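Local coordinates for periplasmic binding protein component of an ABC type zinc uptake transporter (Synechocystis sp., PDB 1PQ4), which binds zinc and probably delivers it to an ABC-type uptake transporter, as the metal-binding proteins of its family do for their metals, at residues 137-149 and 167-181. Residues are numbered along the deposited sequence; the frame is centred on the assembly and turned at random.
Sequences SPTLVKRQATTIA and LAAFLAELERLNQEL
With CG of K142 beside its backbone N (chi1 -66°) and the chain extended beyond, the lysine runs out across E175, whose own chain folds back at chi2 (-52°) to meet it: a case of a charged pair fringing an apolar helix interface. K142 NZ lies 2.9 Å from E175 OE2, a salt bridge whose hydrogen bond is weak. N178 ND2 also donates to E175 OE2, on its syn side at 3.2 Å, with the acceptor tilted from the N178 amide plane, while N178 OD1 turns to Y207. Were E175 an alanine, the K142 ammonium would probably lose its partner across the contact and the N178 amide one of two restraints, the Y207 bond remaining. Inward of this margin the packing is apolar: P138 sits as a knob among L174, L177, N178 and L181, its CG 3.9 Å from L181 CD1. A145 CB comes within 3.8 Å of F170 CD1, and A149 CB presses tightly on L167 CG at 3.5 Å. The segment axes approach to 9.4 Å at 172°, an antiparallel pair. Helix 160-185 is the long backbone helix spanning both lobes in this family, and helix 138-155 packs along it.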
ATOM      1  N   SER A 137       1.156  -0.204  -6.451  1.00 17.87           N
ATOM      2  CA  SER A 137       1.305  -0.187  -7.916  1.00 14.01           C
ATOM      3  C   SER A 137       2.795  -0.078  -8.239  1.00 15.80           C
ATOM      4  O   SER A 137       3.412   0.973  -7.963  1.00 15.14           O
ATOM      5  CB  SER A 137       0.596   1.038  -8.505  1.00 19.70           C
ATOM      6  OG  SER A 137       0.967   1.201  -9.868  1.00 14.82           O
ATOM      7  N   PRO A 138       3.420  -1.131  -8.818  1.00 13.70           N
ATOM      8  CA  PRO A 138       4.869  -0.997  -9.133  1.00 14.40           C
ATOM      9  C   PRO A 138       5.135   0.245 -10.029  1.00 13.49           C
ATOM     10  O   PRO A 138       6.160   0.904  -9.902  1.00 14.90           O
ATOM     11  CB  PRO A 138       5.204  -2.274  -9.936  1.00 15.28           C
ATOM     12  CG  PRO A 138       4.240  -3.313  -9.322  1.00 18.16           C
ATOM     13  CD  PRO A 138       2.913  -2.475  -9.156  1.00 15.69           C
ATOM     14  N   THR A 139       4.201   0.523 -10.916  1.00 12.79           N
ATOM     15  CA  THR A 139       4.340   1.662 -11.844  1.00 17.74           C
ATOM     16  C   THR A 139       4.410   2.975 -11.065  1.00 15.37           C
ATOM     17  O   THR A 139       5.295   3.790 -11.286  1.00 16.86           O
ATOM     18  CB  THR A 139       3.152   1.617 -12.839  1.00 20.55           C
ATOM     19  OG1 THR A 139       3.372   0.489 -13.689  1.00 23.36           O
ATOM     20  CG2 THR A 139       3.061   2.868 -13.737  1.00 29.36           C
ATOM     21  N   LEU A 140       3.495   3.154 -10.125  1.00 13.41           N
ATOM     22  CA  LEU A 140       3.486   4.374  -9.332  1.00 13.74           C
ATOM     23  C   LEU A 140       4.625   4.368  -8.324  1.00 16.86           C
ATOM     24  O   LEU A 140       5.121   5.421  -7.930  1.00 15.06           O
ATOM     25  CB  LEU A 140       2.121   4.517  -8.644  1.00 12.45           C
ATOM     26  CG  LEU A 140       0.946   4.880  -9.532  1.00 20.12           C
ATOM     27  CD1 LEU A 140       0.756   3.836 -10.585  1.00 39.31           C
ATOM     28  CD2 LEU A 140      -0.341   4.954  -8.647  1.00 14.07           C
ATOM     29  N   VAL A 141       5.101   3.189  -7.922  1.00 13.68           N
ATOM     30  CA  VAL A 141       6.214   3.217  -6.983  1.00 12.15           C
ATOM     31  C   VAL A 141       7.477   3.729  -7.656  1.00  9.89           C
ATOM     32  O   VAL A 141       8.364   4.232  -6.984  1.00 13.72           O
ATOM     33  CB  VAL A 141       6.419   1.796  -6.306  1.00 11.15           C
ATOM     34  CG1 VAL A 141       7.742   1.716  -5.516  1.00  8.48           C
ATOM     35  CG2 VAL A 141       5.241   1.615  -5.287  1.00 10.40           C
ATOM     36  N   LYS A 142       7.610   3.498  -8.967  1.00 13.04           N
ATOM     37  CA  LYS A 142       8.755   4.110  -9.667  1.00 15.43           C
ATOM     38  C   LYS A 142       8.775   5.614  -9.425  1.00 15.80           C
ATOM     39  O   LYS A 142       9.826   6.177  -9.215  1.00 13.57           O
ATOM     40  CB  LYS A 142       8.675   3.945 -11.195  1.00 18.63           C
ATOM     41  CG  LYS A 142       8.784   2.480 -11.642  1.00 19.87           C
ATOM     42  CD  LYS A 142       8.766   2.421 -13.184  1.00 28.41           C
ATOM     43  CE  LYS A 142       8.730   0.984 -13.715  1.00 34.28           C
ATOM     44  NZ  LYS A 142       8.969   1.014 -15.213  1.00 32.78           N
ATOM     45  N   ARG A 143       7.616   6.251  -9.516  1.00 16.81           N
ATOM     46  CA  ARG A 143       7.536   7.710  -9.276  1.00 19.45           C
ATOM     47  C   ARG A 143       7.833   8.026  -7.837  1.00 17.29           C
ATOM     48  O   ARG A 143       8.558   8.988  -7.567  1.00 15.89           O
ATOM     49  CB  ARG A 143       6.137   8.247  -9.609  1.00 24.08           C
ATOM     50  CG  ARG A 143       5.580   7.749 -10.921  1.00 41.95           C
ATOM     51  CD  ARG A 143       6.459   8.173 -12.055  1.00 52.81           C
ATOM     52  NE  ARG A 143       5.854   7.948 -13.363  1.00 64.89           N
ATOM     53  CZ  ARG A 143       6.126   8.697 -14.430  1.00 72.30           C
ATOM     54  NH1 ARG A 143       6.983   9.715 -14.326  1.00 74.23           N
ATOM     55  NH2 ARG A 143       5.561   8.428 -15.603  1.00 74.10           N
ATOM     56  N   GLN A 144       7.279   7.234  -6.883  1.00 14.74           N
ATOM     57  CA  GLN A 144       7.571   7.530  -5.470  1.00 12.38           C
ATOM     58  C   GLN A 144       9.049   7.405  -5.194  1.00 14.43           C
ATOM     59  O   GLN A 144       9.638   8.237  -4.499  1.00 14.84           O
ATOM     60  CB  GLN A 144       6.790   6.579  -4.553  1.00 17.40           C
ATOM     61  CG  GLN A 144       5.265   6.803  -4.597  1.00 13.72           C
ATOM     62  CD  GLN A 144       4.493   5.538  -4.209  1.00 16.84           C
ATOM     63  OE1 GLN A 144       4.572   5.084  -3.074  1.00 17.74           O
ATOM     64  NE2 GLN A 144       3.756   4.972  -5.168  1.00 16.18           N
ATOM     65  N   ALA A 145       9.656   6.353  -5.737  1.00 12.75           N
ATOM     66  CA  ALA A 145      11.066   6.129  -5.517  1.00 10.95           C
ATOM     67  C   ALA A 145      11.930   7.277  -6.053  1.00 12.50           C
ATOM     68  O   ALA A 145      12.918   7.653  -5.416  1.00 14.23           O
ATOM     69  CB  ALA A 145      11.525   4.782  -6.206  1.00 11.45           C
ATOM     70  N   THR A 146      11.595   7.742  -7.253  1.00 13.48           N
ATOM     71  CA  THR A 146      12.361   8.849  -7.862  1.00 13.79           C
ATOM     72  C   THR A 146      12.302  10.108  -6.970  1.00 15.75           C
ATOM     73  O   THR A 146      13.310  10.718  -6.678  1.00 16.42           O
ATOM     74  CB  THR A 146      11.821   9.121  -9.251  1.00 17.18           C
ATOM     75  OG1 THR A 146      11.990   7.931 -10.015  1.00 17.77           O
ATOM     76  CG2 THR A 146      12.564  10.292  -9.940  1.00 20.04           C
ATOM     77  N   THR A 147      11.110  10.434  -6.483  1.00 15.54           N
ATOM     78  CA  THR A 147      10.895  11.599  -5.630  1.00 17.36           C
ATOM     79  C   THR A 147      11.688  11.408  -4.366  1.00 17.74           C
ATOM     80  O   THR A 147      12.395  12.307  -3.913  1.00 15.61           O
ATOM     81  CB  THR A 147       9.380  11.763  -5.314  1.00 19.73           C
ATOM     82  OG1 THR A 147       8.666  12.022  -6.534  1.00 20.47           O
ATOM     83  CG2 THR A 147       9.135  12.919  -4.304  1.00 19.93           C
ATOM     84  N   ILE A 148      11.599  10.221  -3.767  1.00 14.51           N
ATOM     85  CA  ILE A 148      12.349  10.022  -2.536  1.00 13.30           C
ATOM     86  C   ILE A 148      13.869  10.158  -2.705  1.00 12.09           C
ATOM     87  O   ILE A 148      14.550  10.823  -1.892  1.00 14.67           O
ATOM     88  CB  ILE A 148      11.985   8.634  -1.920  1.00 14.61           C
ATOM     89  CG1 ILE A 148      10.475   8.605  -1.563  1.00 17.61           C
ATOM     90  CG2 ILE A 148      12.870   8.367  -0.711  1.00 19.70           C
ATOM     91  CD1 ILE A 148       9.925   7.226  -1.214  1.00 28.05           C
ATOM     92  N   ALA A 149      14.419   9.521  -3.741  1.00 13.34           N
ATOM     93  CA  ALA A 149      15.868   9.564  -3.950  1.00 16.33           C
ATOM     94  C   ALA A 149      16.310  11.017  -4.183  1.00 16.29           C
ATOM     95  O   ALA A 149      17.308  11.461  -3.635  1.00 19.15           O
ATOM     96  CB  ALA A 149      16.260   8.692  -5.168  1.00 13.59           C
ATOM     97  N   LEU A 167      18.791   4.117  -6.839  1.00 14.24           N
ATOM     98  CA  LEU A 167      17.471   4.364  -7.440  1.00 11.82           C
ATOM     99  C   LEU A 167      17.373   3.615  -8.739  1.00 16.73           C
ATOM    100  O   LEU A 167      16.362   2.958  -9.040  1.00 12.94           O
ATOM    101  CB  LEU A 167      17.298   5.860  -7.761  1.00 16.04           C
ATOM    102  CG  LEU A 167      15.972   6.640  -7.958  1.00 29.36           C
ATOM    103  CD1 LEU A 167      16.064   7.483  -9.216  1.00 22.90           C
ATOM    104  CD2 LEU A 167      14.726   5.806  -7.939  1.00 15.96           C
ATOM    105  N   ALA A 168      18.431   3.731  -9.537  1.00 15.25           N
ATOM    106  CA  ALA A 168      18.422   3.049 -10.845  1.00 14.29           C
ATOM    107  C   ALA A 168      18.219   1.529 -10.669  1.00 13.50           C
ATOM    108  O   ALA A 168      17.466   0.910 -11.435  1.00 11.89           O
ATOM    109  CB  ALA A 168      19.763   3.349 -11.626  1.00 13.69           C
ATOM    110  N   ALA A 169      18.900   0.947  -9.676  1.00 14.61           N
ATOM    111  CA  ALA A 169      18.766  -0.476  -9.401  1.00 14.64           C
ATOM    112  C   ALA A 169      17.314  -0.778  -9.042  1.00 15.81           C
ATOM    113  O   ALA A 169      16.686  -1.706  -9.565  1.00 16.26           O
ATOM    114  CB  ALA A 169      19.718  -0.891  -8.227  1.00 13.86           C
ATOM    115  N   PHE A 170      16.758   0.011  -8.128  1.00 13.57           N
ATOM    116  CA  PHE A 170      15.358  -0.241  -7.755  1.00 11.61           C
ATOM    117  C   PHE A 170      14.383  -0.022  -8.925  1.00 11.12           C
ATOM    118  O   PHE A 170      13.443  -0.795  -9.062  1.00 12.42           O
ATOM    119  CB  PHE A 170      14.980   0.655  -6.549  1.00 12.16           C
ATOM    120  CG  PHE A 170      13.628   0.340  -5.933  1.00 16.49           C
ATOM    121  CD1 PHE A 170      12.896   1.357  -5.325  1.00 18.33           C
ATOM    122  CD2 PHE A 170      13.137  -0.967  -5.899  1.00 17.18           C
ATOM    123  CE1 PHE A 170      11.691   1.065  -4.691  1.00 17.45           C
ATOM    124  CE2 PHE A 170      11.961  -1.274  -5.289  1.00 13.21           C
ATOM    125  CZ  PHE A 170      11.223  -0.256  -4.676  1.00 19.30           C
ATOM    126  N   LEU A 171      14.559   1.010  -9.782  1.00 13.56           N
ATOM    127  CA  LEU A 171      13.609   1.170 -10.906  1.00 11.01           C
ATOM    128  C   LEU A 171      13.653  -0.037 -11.855  1.00 15.46           C
ATOM    129  O   LEU A 171      12.625  -0.464 -12.376  1.00 15.62           O
ATOM    130  CB  LEU A 171      13.888   2.444 -11.745  1.00 12.78           C
ATOM    131  CG  LEU A 171      13.709   3.760 -10.941  1.00 17.90           C
ATOM    132  CD1 LEU A 171      14.252   4.985 -11.770  1.00 19.49           C
ATOM    133  CD2 LEU A 171      12.194   3.920 -10.565  1.00 20.47           C
ATOM    134  N   ALA A 172      14.848  -0.589 -12.085  1.00 16.16           N
ATOM    135  CA  ALA A 172      14.955  -1.758 -12.992  1.00 16.95           C
ATOM    136  C   ALA A 172      14.262  -2.988 -12.362  1.00 15.88           C
ATOM    137  O   ALA A 172      13.645  -3.800 -13.060  1.00 15.18           O
ATOM    138  CB  ALA A 172      16.459  -2.045 -13.262  1.00 16.47           C
ATOM    139  N   GLU A 173      14.416  -3.150 -11.049  1.00 14.48           N
ATOM    140  CA  GLU A 173      13.752  -4.239 -10.342  1.00 15.62           C
ATOM    141  C   GLU A 173      12.246  -4.038 -10.478  1.00 15.22           C
ATOM    142  O   GLU A 173      11.491  -4.992 -10.648  1.00 15.34           O
ATOM    143  CB  GLU A 173      14.066  -4.226  -8.832  1.00 21.65           C
ATOM    144  CG  GLU A 173      15.472  -4.573  -8.393  1.00 31.13           C
ATOM    145  CD  GLU A 173      15.657  -4.342  -6.873  1.00 40.84           C
ATOM    146  OE1 GLU A 173      14.824  -4.816  -6.069  1.00 40.39           O
ATOM    147  OE2 GLU A 173      16.640  -3.674  -6.480  1.00 52.59           O
ATOM    148  N   LEU A 174      11.789  -2.795 -10.350  1.00 15.15           N
ATOM    149  CA  LEU A 174      10.345  -2.563 -10.453  1.00 14.25           C
ATOM    150  C   LEU A 174       9.793  -2.941 -11.836  1.00 16.93           C
ATOM    151  O   LEU A 174       8.663  -3.427 -11.937  1.00 14.35           O
ATOM    152  CB  LEU A 174      10.003  -1.073 -10.118  1.00 12.82           C
ATOM    153  CG  LEU A 174      10.233  -0.781  -8.613  1.00 17.20           C
ATOM    154  CD1 LEU A 174      10.350   0.731  -8.329  1.00 16.61           C
ATOM    155  CD2 LEU A 174       9.054  -1.364  -7.854  1.00 17.31           C
ATOM    156  N   GLU A 175      10.546  -2.666 -12.914  1.00 17.53           N
ATOM    157  CA  GLU A 175      10.064  -3.016 -14.257  1.00 18.22           C
ATOM    158  C   GLU A 175      10.009  -4.513 -14.393  1.00 15.31           C
ATOM    159  O   GLU A 175       9.081  -5.064 -14.967  1.00 17.36           O
ATOM    160  CB  GLU A 175      10.984  -2.465 -15.363  1.00 22.36           C
ATOM    161  CG  GLU A 175      10.306  -1.390 -16.155  1.00 41.27           C
ATOM    162  CD  GLU A 175       8.951  -1.839 -16.671  1.00 44.08           C
ATOM    163  OE1 GLU A 175       8.893  -2.486 -17.737  1.00 50.63           O
ATOM    164  OE2 GLU A 175       7.937  -1.570 -16.002  1.00 46.27           O
ATOM    165  N   ARG A 176      11.008  -5.183 -13.856  1.00 18.23           N
ATOM    166  CA  ARG A 176      11.033  -6.652 -13.921  1.00 19.93           C
ATOM    167  C   ARG A 176       9.833  -7.226 -13.119  1.00 19.52           C
ATOM    168  O   ARG A 176       9.103  -8.082 -13.600  1.00 17.78           O
ATOM    169  CB  ARG A 176      12.382  -7.140 -13.391  1.00 20.85           C
ATOM    170  CG  ARG A 176      12.531  -8.645 -13.260  1.00 33.54           C
ATOM    171  CD  ARG A 176      13.440  -8.823 -12.076  1.00 49.19           C
ATOM    172  NE  ARG A 176      13.729 -10.186 -11.679  1.00 62.00           N
ATOM    173  CZ  ARG A 176      14.362 -10.473 -10.547  1.00 70.19           C
ATOM    174  NH1 ARG A 176      14.742  -9.476  -9.750  1.00 69.78           N
ATOM    175  NH2 ARG A 176      14.616 -11.737 -10.213  1.00 72.69           N
ATOM    176  N   LEU A 177       9.584  -6.675 -11.930  1.00 16.91           N
ATOM    177  CA  LEU A 177       8.430  -7.099 -11.125  1.00 13.41           C
ATOM    178  C   LEU A 177       7.139  -6.848 -11.879  1.00 13.09           C
ATOM    179  O   LEU A 177       6.232  -7.691 -11.919  1.00 19.07           O
ATOM    180  CB  LEU A 177       8.425  -6.326  -9.831  1.00 12.19           C
ATOM    181  CG  LEU A 177       7.232  -6.609  -8.916  1.00 19.91           C
ATOM    182  CD1 LEU A 177       7.306  -8.044  -8.395  1.00 21.46           C
ATOM    183  CD2 LEU A 177       7.329  -5.658  -7.722  1.00 18.35           C
ATOM    184  N   ASN A 178       7.037  -5.667 -12.494  1.00 15.86           N
ATOM    185  CA  ASN A 178       5.849  -5.337 -13.258  1.00 16.63           C
ATOM    186  C   ASN A 178       5.557  -6.343 -14.381  1.00 21.44           C
ATOM    187  O   ASN A 178       4.392  -6.732 -14.618  1.00 20.54           O
ATOM    188  CB  ASN A 178       5.999  -3.915 -13.847  1.00 23.19           C
ATOM    189  CG  ASN A 178       4.807  -3.502 -14.695  1.00 27.98           C
ATOM    190  OD1 ASN A 178       3.657  -3.575 -14.259  1.00 28.99           O
ATOM    191  ND2 ASN A 178       5.081  -3.048 -15.911  1.00 35.31           N
ATOM    192  N   GLN A 179       6.598  -6.718 -15.122  1.00 18.02           N
ATOM    193  CA  GLN A 179       6.440  -7.706 -16.202  1.00 22.32           C
ATOM    194  C   GLN A 179       6.003  -9.067 -15.603  1.00 20.43           C
ATOM    195  O   GLN A 179       5.141  -9.774 -16.154  1.00 22.52           O
ATOM    196  CB  GLN A 179       7.799  -7.926 -16.940  1.00 25.91           C
ATOM    197  CG  GLN A 179       7.796  -7.563 -18.428  1.00 45.79           C
ATOM    198  CD  GLN A 179       8.573  -8.590 -19.289  1.00 59.16           C
ATOM    199  OE1 GLN A 179       9.645  -9.081 -18.891  1.00 58.48           O
ATOM    200  NE2 GLN A 179       8.033  -8.908 -20.476  1.00 61.02           N
ATOM    201  N   GLU A 180       6.634  -9.435 -14.496  1.00 17.48           N
ATOM    202  CA  GLU A 180       6.343 -10.707 -13.841  1.00 24.59           C
ATOM    203  C   GLU A 180       4.881 -10.748 -13.379  1.00 25.27           C
ATOM    204  O   GLU A 180       4.180 -11.732 -13.607  1.00 21.17           O
ATOM    205  CB  GLU A 180       7.288 -10.865 -12.654  1.00 28.99           C
ATOM    206  CG  GLU A 180       7.476 -12.256 -12.149  1.00 40.36           C
ATOM    207  CD  GLU A 180       8.550 -12.313 -11.074  1.00 43.44           C
ATOM    208  OE1 GLU A 180       9.535 -11.544 -11.187  1.00 45.34           O
ATOM    209  OE2 GLU A 180       8.423 -13.128 -10.132  1.00 47.15           O
ATOM    210  N   LEU A 181       4.407  -9.684 -12.734  1.00 17.97           N
ATOM    211  CA  LEU A 181       3.005  -9.665 -12.276  1.00 16.02           C
ATOM    212  C   LEU A 181       2.051  -9.696 -13.460  1.00 18.85           C
ATOM    213  O   LEU A 181       1.020 -10.371 -13.420  1.00 18.84           O
ATOM    214  CB  LEU A 181       2.726  -8.420 -11.409  1.00 16.29           C
ATOM    215  CG  LEU A 181       3.581  -8.329 -10.140  1.00 22.51           C
ATOM    216  CD1 LEU A 181       3.205  -7.046  -9.339  1.00 20.92           C
ATOM    217  CD2 LEU A 181       3.363  -9.558  -9.276  1.00 26.60           C
TER